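Local coordinates for protein porphyranase B (Zobellia galactanivorans, PDB 3JUU) that cleaves the sulfated red-algal polysaccharide porphyran at its (1->4) linkages between beta-D-galactose and alpha-L-galactose-6-sulfate, releasing mostly disaccharides, at residues T124-E130 and E235-V241; E143-Q147 and Y204-W208; E31-D35 and K45-I49. All blocks are in the same frame, centred on the assembly; numbering follows the deposited sequence.

How the contacts relate
From the N terminus, contact 3 closes first: the chain leaves strand 26-29, makes a turn and is held against the start of strand 47-48, forming a short loop at the flank of the sandwich. Contact 1 opens only afterwards, so the two are in series; its long loop runs from strand 122-128 to strand 237-242, which lie side by side in one sheet. Contact 2 is nested inside that loop and packs strand 141-150, the other neighbour of 122-128, against strand 202-210 of the facing layer. Contacts 1 and 2 share backbone hydrogen bonds, whereas contact 3 meets contact 1 by packing, Met33 and Trp47 lying on Leu238 and Met240.

Contact 1. Residues T124-E130 and E235-V241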
loop_
_atom_site.group_PDB
_atom_site.type_symbol
_atom_site.label_atom_id
_atom_site.label_comp_id
_atom_site.label_asym_id
_atom_site.label_seq_id
_atom_site.Cartn_x
_atom_site.Cartn_y
_atom_site.Cartn_z
ATOM N N THR A 124 1.503 -2.536 -3.760
ATOM C CA THR A 124 0.660 -1.545 -3.111
ATOM C C THR A 124 1.329 -0.946 -1.898
ATOM O O THR A 124 2.259 -1.566 -1.266
ATOM C CB THR A 124 -0.695 -2.159 -2.672
ATOM O OG1 THR A 124 -0.487 -3.108 -1.603
ATOM C CG2 THR A 124 -1.432 -2.890 -3.871
ATOM N N PHE A 125 0.828 0.220 -1.518
ATOM C CA PHE A 125 1.317 0.883 -0.306
ATOM C C PHE A 125 0.112 1.708 0.194
ATOM O O PHE A 125 -0.432 2.514 -0.616
ATOM C CB PHE A 125 2.426 1.857 -0.719
ATOM C CG PHE A 125 3.013 2.641 0.439
ATOM C CD1 PHE A 125 3.419 1.993 1.637
ATOM C CD2 PHE A 125 3.155 4.054 0.362
ATOM C CE1 PHE A 125 3.977 2.748 2.700
ATOM C CE2 PHE A 125 3.731 4.811 1.419
ATOM C CZ PHE A 125 4.102 4.192 2.596
ATOM N N TRP A 126 -0.334 1.460 1.431
ATOM C CA TRP A 126 -1.642 1.997 1.889
ATOM C C TRP A 126 -1.762 1.998 3.401
ATOM O O TRP A 126 -0.863 1.435 4.099
ATOM C CB TRP A 126 -2.846 1.332 1.183
ATOM C CG TRP A 126 -2.878 -0.225 1.184
ATOM C CD1 TRP A 126 -2.020 -1.035 0.477
ATOM C CD2 TRP A 126 -3.755 -1.087 1.918
ATOM N NE1 TRP A 126 -2.376 -2.369 0.700
ATOM C CE2 TRP A 126 -3.429 -2.423 1.564
ATOM C CE3 TRP A 126 -4.861 -0.857 2.780
ATOM C CZ2 TRP A 126 -4.064 -3.565 2.128
ATOM C CZ3 TRP A 126 -5.555 -1.975 3.316
ATOM C CH2 TRP A 126 -5.158 -3.346 2.965
ATOM N N LEU A 127 -2.857 2.601 3.888
ATOM C CA LEU A 127 -3.124 2.719 5.333
ATOM C C LEU A 127 -4.526 2.242 5.517
ATOM O O LEU A 127 -5.393 2.527 4.664
ATOM C CB LEU A 127 -3.096 4.249 5.741
ATOM C CG LEU A 127 -1.641 4.785 5.830
ATOM C CD1 LEU A 127 -1.507 6.326 5.601
ATOM C CD2 LEU A 127 -1.100 4.416 7.218
ATOM N N ILE A 128 -4.818 1.571 6.628
ATOM C CA ILE A 128 -6.216 1.254 6.934
ATOM C C ILE A 128 -6.345 1.299 8.456
ATOM O O ILE A 128 -5.393 1.032 9.165
ATOM C CB ILE A 128 -6.647 -0.127 6.240
ATOM C CG1 ILE A 128 -8.152 -0.376 6.346
ATOM C CG2 ILE A 128 -5.834 -1.319 6.883
ATOM C CD1 ILE A 128 -8.674 -1.497 5.543
ATOM N N ASN A 129 -7.544 1.576 8.963
ATOM C CA ASN A 129 -7.776 1.452 10.381
ATOM C C ASN A 129 -8.119 -0.021 10.675
ATOM O O ASN A 129 -8.183 -0.869 9.751
ATOM C CB ASN A 129 -8.888 2.431 10.829
ATOM C CG ASN A 129 -10.287 1.967 10.440
ATOM O OD1 ASN A 129 -10.511 1.340 9.367
ATOM N ND2 ASN A 129 -11.273 2.228 11.350
ATOM N N GLU A 130 -8.370 -0.311 11.930
ATOM C CA GLU A 130 -8.664 -1.714 12.326
ATOM C C GLU A 130 -9.947 -1.667 13.180
ATOM O O GLU A 130 -9.899 -1.648 14.401
ATOM C CB GLU A 130 -7.431 -2.285 13.064
ATOM C CG GLU A 130 -6.342 -2.643 12.031
ATOM C CD GLU A 130 -5.094 -3.234 12.651
ATOM O OE1 GLU A 130 -5.021 -3.273 13.888
ATOM O OE2 GLU A 130 -4.162 -3.626 11.899
ATOM N N GLU A 235 -6.993 6.108 14.042
ATOM C CA GLU A 235 -5.622 5.550 13.908
ATOM C C GLU A 235 -5.544 4.554 12.758
ATOM O O GLU A 235 -6.446 3.705 12.583
ATOM C CB GLU A 235 -5.246 4.783 15.239
ATOM C CG GLU A 235 -3.774 4.393 15.266
ATOM C CD GLU A 235 -3.429 3.639 16.568
ATOM O OE1 GLU A 235 -4.359 3.375 17.339
ATOM O OE2 GLU A 235 -2.301 3.218 16.743
ATOM N N MET A 236 -4.496 4.663 11.949
ATOM C CA MET A 236 -4.351 3.739 10.816
ATOM C C MET A 236 -2.975 3.085 10.831
ATOM O O MET A 236 -2.062 3.561 11.490
ATOM C CB MET A 236 -4.598 4.441 9.472
ATOM C CG MET A 236 -6.108 4.679 9.286
ATOM S SD MET A 236 -6.593 4.966 7.547
ATOM C CE MET A 236 -6.235 6.666 7.301
ATOM N N TYR A 237 -2.852 1.964 10.097
ATOM C CA TYR A 237 -1.663 1.080 10.091
ATOM C C TYR A 237 -1.235 0.925 8.679
ATOM O O TYR A 237 -2.137 0.857 7.792
ATOM C CB TYR A 237 -2.031 -0.323 10.648
ATOM C CG TYR A 237 -2.544 -0.223 12.102
ATOM C CD1 TYR A 237 -1.654 -0.418 13.210
ATOM C CD2 TYR A 237 -3.882 0.195 12.371
ATOM C CE1 TYR A 237 -2.122 -0.299 14.555
ATOM C CE2 TYR A 237 -4.342 0.343 13.700
ATOM C CZ TYR A 237 -3.433 0.109 14.774
ATOM O OH TYR A 237 -3.888 0.265 16.078
ATOM N N LEU A 238 0.087 0.812 8.472
ATOM C CA LEU A 238 0.663 0.680 7.138
ATOM C C LEU A 238 0.469 -0.727 6.562
ATOM O O LEU A 238 0.335 -1.751 7.320
ATOM C CB LEU A 238 2.150 1.001 7.129
ATOM C CG LEU A 238 2.468 2.501 7.296
ATOM C CD1 LEU A 238 3.950 2.670 7.702
ATOM C CD2 LEU A 238 2.181 3.317 6.032
ATOM N N ARG A 239 0.409 -0.755 5.242
ATOM C CA ARG A 239 0.281 -2.011 4.509
ATOM C C ARG A 239 1.192 -1.950 3.284
ATOM O O ARG A 239 1.131 -0.975 2.499
ATOM C CB ARG A 239 -1.129 -2.184 3.962
ATOM C CG ARG A 239 -2.217 -2.284 5.048
ATOM C CD ARG A 239 -2.224 -3.749 5.659
ATOM N NE ARG A 239 -3.245 -3.858 6.696
ATOM C CZ ARG A 239 -3.044 -3.657 8.001
ATOM N NH1 ARG A 239 -1.909 -3.206 8.441
ATOM N NH2 ARG A 239 -4.056 -3.909 8.840
ATOM N N MET A 240 1.960 -3.031 3.047
ATOM C CA MET A 240 2.651 -3.226 1.768
ATOM C C MET A 240 2.246 -4.660 1.343
ATOM O O MET A 240 2.597 -5.661 2.017
ATOM C CB MET A 240 4.196 -3.115 1.960
ATOM C CG MET A 240 4.696 -1.649 2.247
ATOM S SD MET A 240 4.627 -1.412 4.110
ATOM C CE MET A 240 6.053 -2.294 4.754
ATOM N N VAL A 241 1.497 -4.764 0.247
ATOM C CA VAL A 241 0.771 -6.018 -0.031
ATOM C C VAL A 241 0.889 -6.310 -1.497
ATOM O O VAL A 241 0.788 -5.404 -2.369
ATOM C CB VAL A 241 -0.731 -5.923 0.414
ATOM C CG1 VAL A 241 -1.586 -7.126 -0.142
ATOM C CG2 VAL A 241 -0.812 -5.827 1.985
HETATM O O HOH W 1 -1.465 -3.795 11.236
HETATM O O HOH W 2 -7.761 1.560 13.977
#
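Thr124 OG1 is gripped twice: it donates to Val241 O at 2.7 Å and receives a weak bond from Trp126 NE1 at 3.1 Å. The grip lies at one end of an antiparallel strand pair in the beta-sandwich (jelly roll) of this family 16 glycoside hydrolase. Trp126 and Arg239 form a hydrogen-bonded pair, with Arg239 N 2.8 Å from Trp126 O, and Ile128 with Tyr237 forms the next one. Trp126 CG sits between the backbone N and the carbonyl carbon (chi1 51°), which lays the indole flat under its cross-strand partner: Arg239 CB is 3.4 Å from the centroid of the Trp126 five-membered ring, a CH-pi contact over the face, and Arg239 CG continues over the six-membered ring. The indole also touches Glu143, the assigned nucleophile, so it probably lines the active-site cleft. An alanine here removes that platform and is likely to leave Arg239 CB and CG without cover and Thr124 OG1 without its weak indole donor. Leu127 CD2 and Leu238 CD2 meet at 3.7 Å on the opposite face of the sheet, beside Phe125. Farther along, Ile128 CG2 lies over the guanidinium face of Arg239, whose NE forms a salt bridge to the sulfonate of a MES molecule, probably from the crystallisation liquor. The Glu130 carboxylate stacks on the Tyr237 ring, their planes 8° apart. Glu130 OE2 takes Arg239 NH2 on its anti lone pair at 3.1 Å, in the guanidinium plane, while a water links Glu130 OE2 to Arg239 NH1.

Contact 2. Residues E143-Q147 and Y204-W208; sequences ELDIQ and YGVWW
Gln147 runs along one face of the Tyr204 ring. Its CB lies 3.6 Å from Tyr204 CD1, and with CG anti to the backbone N (chi1 165°) the chain passes on over the ring, Gln147 CG standing 3.6 Å from the Tyr204 ring centroid in a CH-pi contact. A bend at chi2 (64°) then carries Gln147 CD to 3.6 Å from Tyr204 CE1, the amide plane tilted 32° from the ring. At the tip NE2 ends near the phenol oxygen; this amide is held by strand 166-174, NE2 donating to Thr166 O and OE1 accepting from Asn168 N. Here the two layers of the jelly-roll sandwich pack face to face, strand 141-150 against strand 202-210. A classic beta bulge sets both Ile146 and Gln147 opposite Phe125 of the neighbouring strand. Ile146 lays CG2 on the backbone of Tyr204 and Gly205, and its CD1 presses on Val206 CG1 at 3.5 Å, tighter than usual. Leu144 and Val206 meet tip to tip, Leu144 CD2 3.9 Å from Val206 CG2, and Leu144 CD1 sits over the Trp208 face near its rim. The side chains of Glu143 and Asp145 instead meet His172 of strand 166-174, Glu143 OE1 in a salt bridge to Arg174.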
loop_
_atom_site.group_PDB
_atom_site.type_symbol
_atom_site.label_atom_id
_atom_site.label_comp_id
_atom_site.label_asym_id
_atom_site.label_seq_id
_atom_site.Cartn_x
_atom_site.Cartn_y
_atom_site.Cartn_z
ATOM N N GLU A 143 -9.919 3.631 4.654
ATOM C CA GLU A 143 -8.740 3.087 3.952
ATOM C C GLU A 143 -8.198 4.189 3.086
ATOM O O GLU A 143 -8.949 4.804 2.333
ATOM C CB GLU A 143 -9.201 1.888 3.071
ATOM C CG GLU A 143 -8.017 1.303 2.225
ATOM C CD GLU A 143 -8.521 0.148 1.331
ATOM O OE1 GLU A 143 -9.669 -0.351 1.506
ATOM O OE2 GLU A 143 -7.756 -0.231 0.413
ATOM N N LEU A 144 -6.879 4.404 3.178
ATOM C CA LEU A 144 -6.174 5.452 2.408
ATOM C C LEU A 144 -5.101 4.721 1.533
ATOM O O LEU A 144 -4.067 4.291 1.999
ATOM C CB LEU A 144 -5.531 6.463 3.421
ATOM C CG LEU A 144 -5.118 7.859 2.870
ATOM C CD1 LEU A 144 -4.452 8.676 3.965
ATOM C CD2 LEU A 144 -4.201 7.742 1.620
ATOM N N ASP A 145 -5.405 4.571 0.247
ATOM C CA ASP A 145 -4.483 3.916 -0.720
ATOM C C ASP A 145 -3.539 4.921 -1.364
ATOM O O ASP A 145 -3.973 5.866 -2.047
ATOM C CB ASP A 145 -5.340 3.213 -1.789
ATOM C CG ASP A 145 -6.305 2.226 -1.148
ATOM O OD1 ASP A 145 -5.817 1.287 -0.455
ATOM O OD2 ASP A 145 -7.527 2.428 -1.262
ATOM N N ILE A 146 -2.243 4.708 -1.161
ATOM C CA ILE A 146 -1.295 5.685 -1.597
ATOM C C ILE A 146 -0.886 5.311 -3.007
ATOM O O ILE A 146 -0.893 6.150 -3.947
ATOM C CB ILE A 146 -0.095 5.779 -0.613
ATOM C CG1 ILE A 146 -0.608 6.074 0.747
ATOM C CG2 ILE A 146 0.999 6.799 -1.144
ATOM C CD1 ILE A 146 0.322 5.739 1.808
ATOM N N GLN A 147 -0.537 4.012 -3.215
ATOM C CA GLN A 147 -0.329 3.553 -4.569
ATOM C C GLN A 147 -0.857 2.115 -4.691
ATOM O O GLN A 147 -0.597 1.262 -3.821
ATOM C CB GLN A 147 1.177 3.610 -4.962
ATOM C CG GLN A 147 1.621 2.844 -6.197
ATOM C CD GLN A 147 1.005 3.353 -7.512
ATOM O OE1 GLN A 147 -0.131 3.841 -7.508
ATOM N NE2 GLN A 147 1.747 3.249 -8.644
ATOM N N TYR A 204 6.313 7.185 -3.469
ATOM C CA TYR A 204 4.866 7.429 -3.354
ATOM C C TYR A 204 4.632 7.947 -1.946
ATOM O O TYR A 204 5.002 7.292 -0.959
ATOM C CB TYR A 204 4.129 6.070 -3.525
ATOM C CG TYR A 204 4.356 5.431 -4.874
ATOM C CD1 TYR A 204 3.718 5.975 -6.032
ATOM C CD2 TYR A 204 5.230 4.318 -5.053
ATOM C CE1 TYR A 204 3.929 5.442 -7.303
ATOM C CE2 TYR A 204 5.451 3.787 -6.343
ATOM C CZ TYR A 204 4.803 4.343 -7.460
ATOM O OH TYR A 204 4.926 3.773 -8.722
ATOM N N GLY A 205 3.932 9.095 -1.836
ATOM C CA GLY A 205 3.766 9.737 -0.530
ATOM C C GLY A 205 2.347 10.264 -0.350
ATOM O O GLY A 205 1.665 10.579 -1.316
ATOM N N VAL A 206 1.922 10.345 0.893
ATOM C CA VAL A 206 0.664 11.013 1.215
ATOM C C VAL A 206 0.882 11.884 2.439
ATOM O O VAL A 206 1.427 11.436 3.482
ATOM C CB VAL A 206 -0.488 10.023 1.444
ATOM C CG1 VAL A 206 -0.209 9.085 2.684
ATOM C CG2 VAL A 206 -1.839 10.793 1.589
ATOM N N TRP A 207 0.407 13.132 2.349
ATOM C CA TRP A 207 0.211 13.947 3.606
ATOM C C TRP A 207 -1.166 13.784 4.122
ATOM O O TRP A 207 -2.138 14.295 3.522
ATOM C CB TRP A 207 0.533 15.425 3.347
ATOM C CG TRP A 207 0.592 16.246 4.603
ATOM C CD1 TRP A 207 0.704 15.795 5.893
ATOM C CD2 TRP A 207 0.468 17.678 4.683
ATOM N NE1 TRP A 207 0.715 16.888 6.767
ATOM C CE2 TRP A 207 0.570 18.034 6.035
ATOM C CE3 TRP A 207 0.306 18.684 3.721
ATOM C CZ2 TRP A 207 0.472 19.392 6.483
ATOM C CZ3 TRP A 207 0.221 20.068 4.172
ATOM C CH2 TRP A 207 0.277 20.374 5.530
ATOM N N TRP A 208 -1.319 12.932 5.147
ATOM C CA TRP A 208 -2.574 12.765 5.806
ATOM C C TRP A 208 -2.635 13.955 6.788
ATOM O O TRP A 208 -2.284 13.820 7.970
ATOM C CB TRP A 208 -2.583 11.408 6.534
ATOM C CG TRP A 208 -3.778 11.125 7.361
ATOM C CD1 TRP A 208 -4.990 11.756 7.348
ATOM C CD2 TRP A 208 -3.915 9.999 8.256
ATOM N NE1 TRP A 208 -5.845 11.156 8.257
ATOM C CE2 TRP A 208 -5.218 10.063 8.812
ATOM C CE3 TRP A 208 -3.041 8.936 8.625
ATOM C CZ2 TRP A 208 -5.706 9.128 9.783
ATOM C CZ3 TRP A 208 -3.510 8.015 9.635
ATOM C CH2 TRP A 208 -4.837 8.128 10.180
#

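Contact 3. Residues E31-D35 and K45-I49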
loop_
_atom_site.group_PDB
_atom_site.type_symbol
_atom_site.label_atom_id
_atom_site.label_comp_id
_atom_site.label_asym_id
_atom_site.label_seq_id
_atom_site.Cartn_x
_atom_site.Cartn_y
_atom_site.Cartn_z
ATOM N N GLU A 31 9.594 6.415 14.423
ATOM C CA GLU A 31 10.544 5.297 14.361
ATOM C C GLU A 31 9.825 3.969 14.224
ATOM O O GLU A 31 10.213 3.138 13.411
ATOM C CB GLU A 31 11.392 5.212 15.663
ATOM C CG GLU A 31 12.176 6.418 15.896
ATOM C CD GLU A 31 13.252 6.533 14.892
ATOM O OE1 GLU A 31 13.774 5.476 14.453
ATOM O OE2 GLU A 31 13.559 7.671 14.506
ATOM N N ASN A 32 8.780 3.748 14.992
ATOM C CA ASN A 32 8.123 2.439 14.947
ATOM C C ASN A 32 7.220 2.149 13.710
ATOM O O ASN A 32 6.551 1.101 13.617
ATOM C CB ASN A 32 7.388 2.151 16.273
ATOM C CG ASN A 32 6.153 3.021 16.481
ATOM O OD1 ASN A 32 5.637 3.714 15.562
ATOM N ND2 ASN A 32 5.640 2.957 17.693
ATOM N N MET A 33 7.167 3.133 12.782
ATOM C CA MET A 33 6.465 2.962 11.484
ATOM C C MET A 33 7.386 3.263 10.326
ATOM O O MET A 33 6.922 3.529 9.185
ATOM C CB MET A 33 5.215 3.850 11.426
ATOM C CG MET A 33 4.203 3.470 12.484
ATOM S SD MET A 33 2.704 4.489 12.426
ATOM C CE MET A 33 1.930 3.749 10.959
ATOM N N SER A 34 8.696 3.183 10.566
ATOM C CA SER A 34 9.648 3.493 9.544
ATOM C C SER A 34 10.734 2.396 9.506
ATOM O O SER A 34 11.049 1.840 10.534
ATOM C CB SER A 34 10.310 4.866 9.790
ATOM O OG SER A 34 9.285 5.879 9.877
ATOM N N ASP A 35 11.265 2.108 8.341
ATOM C CA ASP A 35 12.278 1.029 8.210
ATOM C C ASP A 35 13.024 1.224 6.915
ATOM O O ASP A 35 12.420 1.475 5.842
ATOM C CB ASP A 35 11.602 -0.359 8.238
ATOM C CG ASP A 35 12.525 -1.468 8.824
ATOM O OD1 ASP A 35 13.739 -1.343 8.630
ATOM O OD2 ASP A 35 11.984 -2.443 9.404
ATOM N N LYS A 45 9.055 -7.483 15.116
ATOM C CA LYS A 45 8.441 -6.722 16.208
ATOM C C LYS A 45 7.800 -5.436 15.609
ATOM O O LYS A 45 6.952 -4.853 16.220
ATOM C CB LYS A 45 9.469 -6.280 17.272
ATOM C CG LYS A 45 10.155 -7.480 18.066
ATOM C CD LYS A 45 9.362 -7.962 19.306
ATOM C CE LYS A 45 8.046 -8.796 19.022
ATOM N NZ LYS A 45 8.106 -10.301 19.204
ATOM N N LYS A 46 8.249 -5.022 14.424
ATOM C CA LYS A 46 7.722 -3.780 13.809
ATOM C C LYS A 46 6.633 -4.134 12.799
ATOM O O LYS A 46 5.614 -3.400 12.639
ATOM C CB LYS A 46 8.844 -3.074 13.107
ATOM C CG LYS A 46 8.479 -1.660 12.580
ATOM C CD LYS A 46 9.793 -0.931 12.101
ATOM C CE LYS A 46 10.519 -0.265 13.263
ATOM N NZ LYS A 46 11.779 0.320 12.766
ATOM N N TRP A 47 6.837 -5.257 12.109
ATOM C CA TRP A 47 6.003 -5.647 10.977
ATOM C C TRP A 47 5.373 -6.998 11.202
ATOM O O TRP A 47 6.049 -7.908 11.785
ATOM C CB TRP A 47 6.831 -5.693 9.696
ATOM C CG TRP A 47 7.559 -4.410 9.408
ATOM C CD1 TRP A 47 8.921 -4.194 9.516
ATOM C CD2 TRP A 47 6.982 -3.161 8.945
ATOM N NE1 TRP A 47 9.222 -2.872 9.146
ATOM C CE2 TRP A 47 8.054 -2.219 8.809
ATOM C CE3 TRP A 47 5.659 -2.744 8.664
ATOM C CZ2 TRP A 47 7.859 -0.842 8.370
ATOM C CZ3 TRP A 47 5.444 -1.379 8.217
ATOM C CH2 TRP A 47 6.548 -0.446 8.089
ATOM N N GLN A 48 4.146 -7.159 10.699
ATOM C CA GLN A 48 3.395 -8.448 10.775
ATOM C C GLN A 48 3.389 -8.982 9.371
ATOM O O GLN A 48 2.894 -8.333 8.435
ATOM C CB GLN A 48 1.949 -8.298 11.310
ATOM C CG GLN A 48 1.178 -9.595 11.427
ATOM C CD GLN A 48 -0.089 -9.379 12.150
ATOM O OE1 GLN A 48 -0.802 -8.360 11.925
ATOM N NE2 GLN A 48 -0.434 -10.328 13.014
ATOM N N ILE A 49 3.906 -10.200 9.207
ATOM C CA ILE A 49 3.872 -10.842 7.872
ATOM C C ILE A 49 3.104 -12.188 7.877
ATOM O O ILE A 49 2.976 -12.799 6.810
ATOM C CB ILE A 49 5.289 -11.048 7.351
ATOM C CG1 ILE A 49 6.099 -12.096 8.200
ATOM C CG2 ILE A 49 6.041 -9.629 7.264
ATOM C CD1 ILE A 49 7.499 -12.478 7.556
HETATM O O HOH W 3 5.037 -0.921 13.500
HETATM O O HOH W 4 13.181 -2.227 12.019
#
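Lys46 reaches across to the turn Glu31-Ser34 and binds two of its carbonyl oxygens. The turn, closed by a bond from Ser34 N to Glu31 O, follows strand 26-29 at the flank of the jelly-roll sandwich, and Lys46 stands just ahead of the short strand 47-48, which pairs with strand 90-101. At the backbone, a water joins Lys46 O to Asn32 O. The side chain leaves with CG anti to the backbone N (chi1 -172°), and Lys46 CG lies 3.5 Å from Asn32 O. After a bend at chi3 (-84°), Lys46 NZ donates to Ser34 O at 2.8 Å, almost straight in line with the C=O, and more weakly to Glu31 O at 3.3 Å. A further water bridges Lys46 NZ to Asp35 OD2, these two atoms themselves being 4.4 Å apart, too far for a salt bridge. The ammonium group thus sits among oxygens, which probably favours its charged form. Trp47 comes next, with Lys46 CG over one face of its indole near the rim. The far end of the ring nears Met33 O through CH2 and packs on Leu238 and Met240 of strand 237-242. The Asp35 carboxylate lies nearly coplanar with the indole, turned by 17°, and its other oxygen, OD1, accepts from Phe37 N. Trp47 NE1 donates to the anti lone pair of Asp35 OD2 at 2.8 Å, within the ring plane.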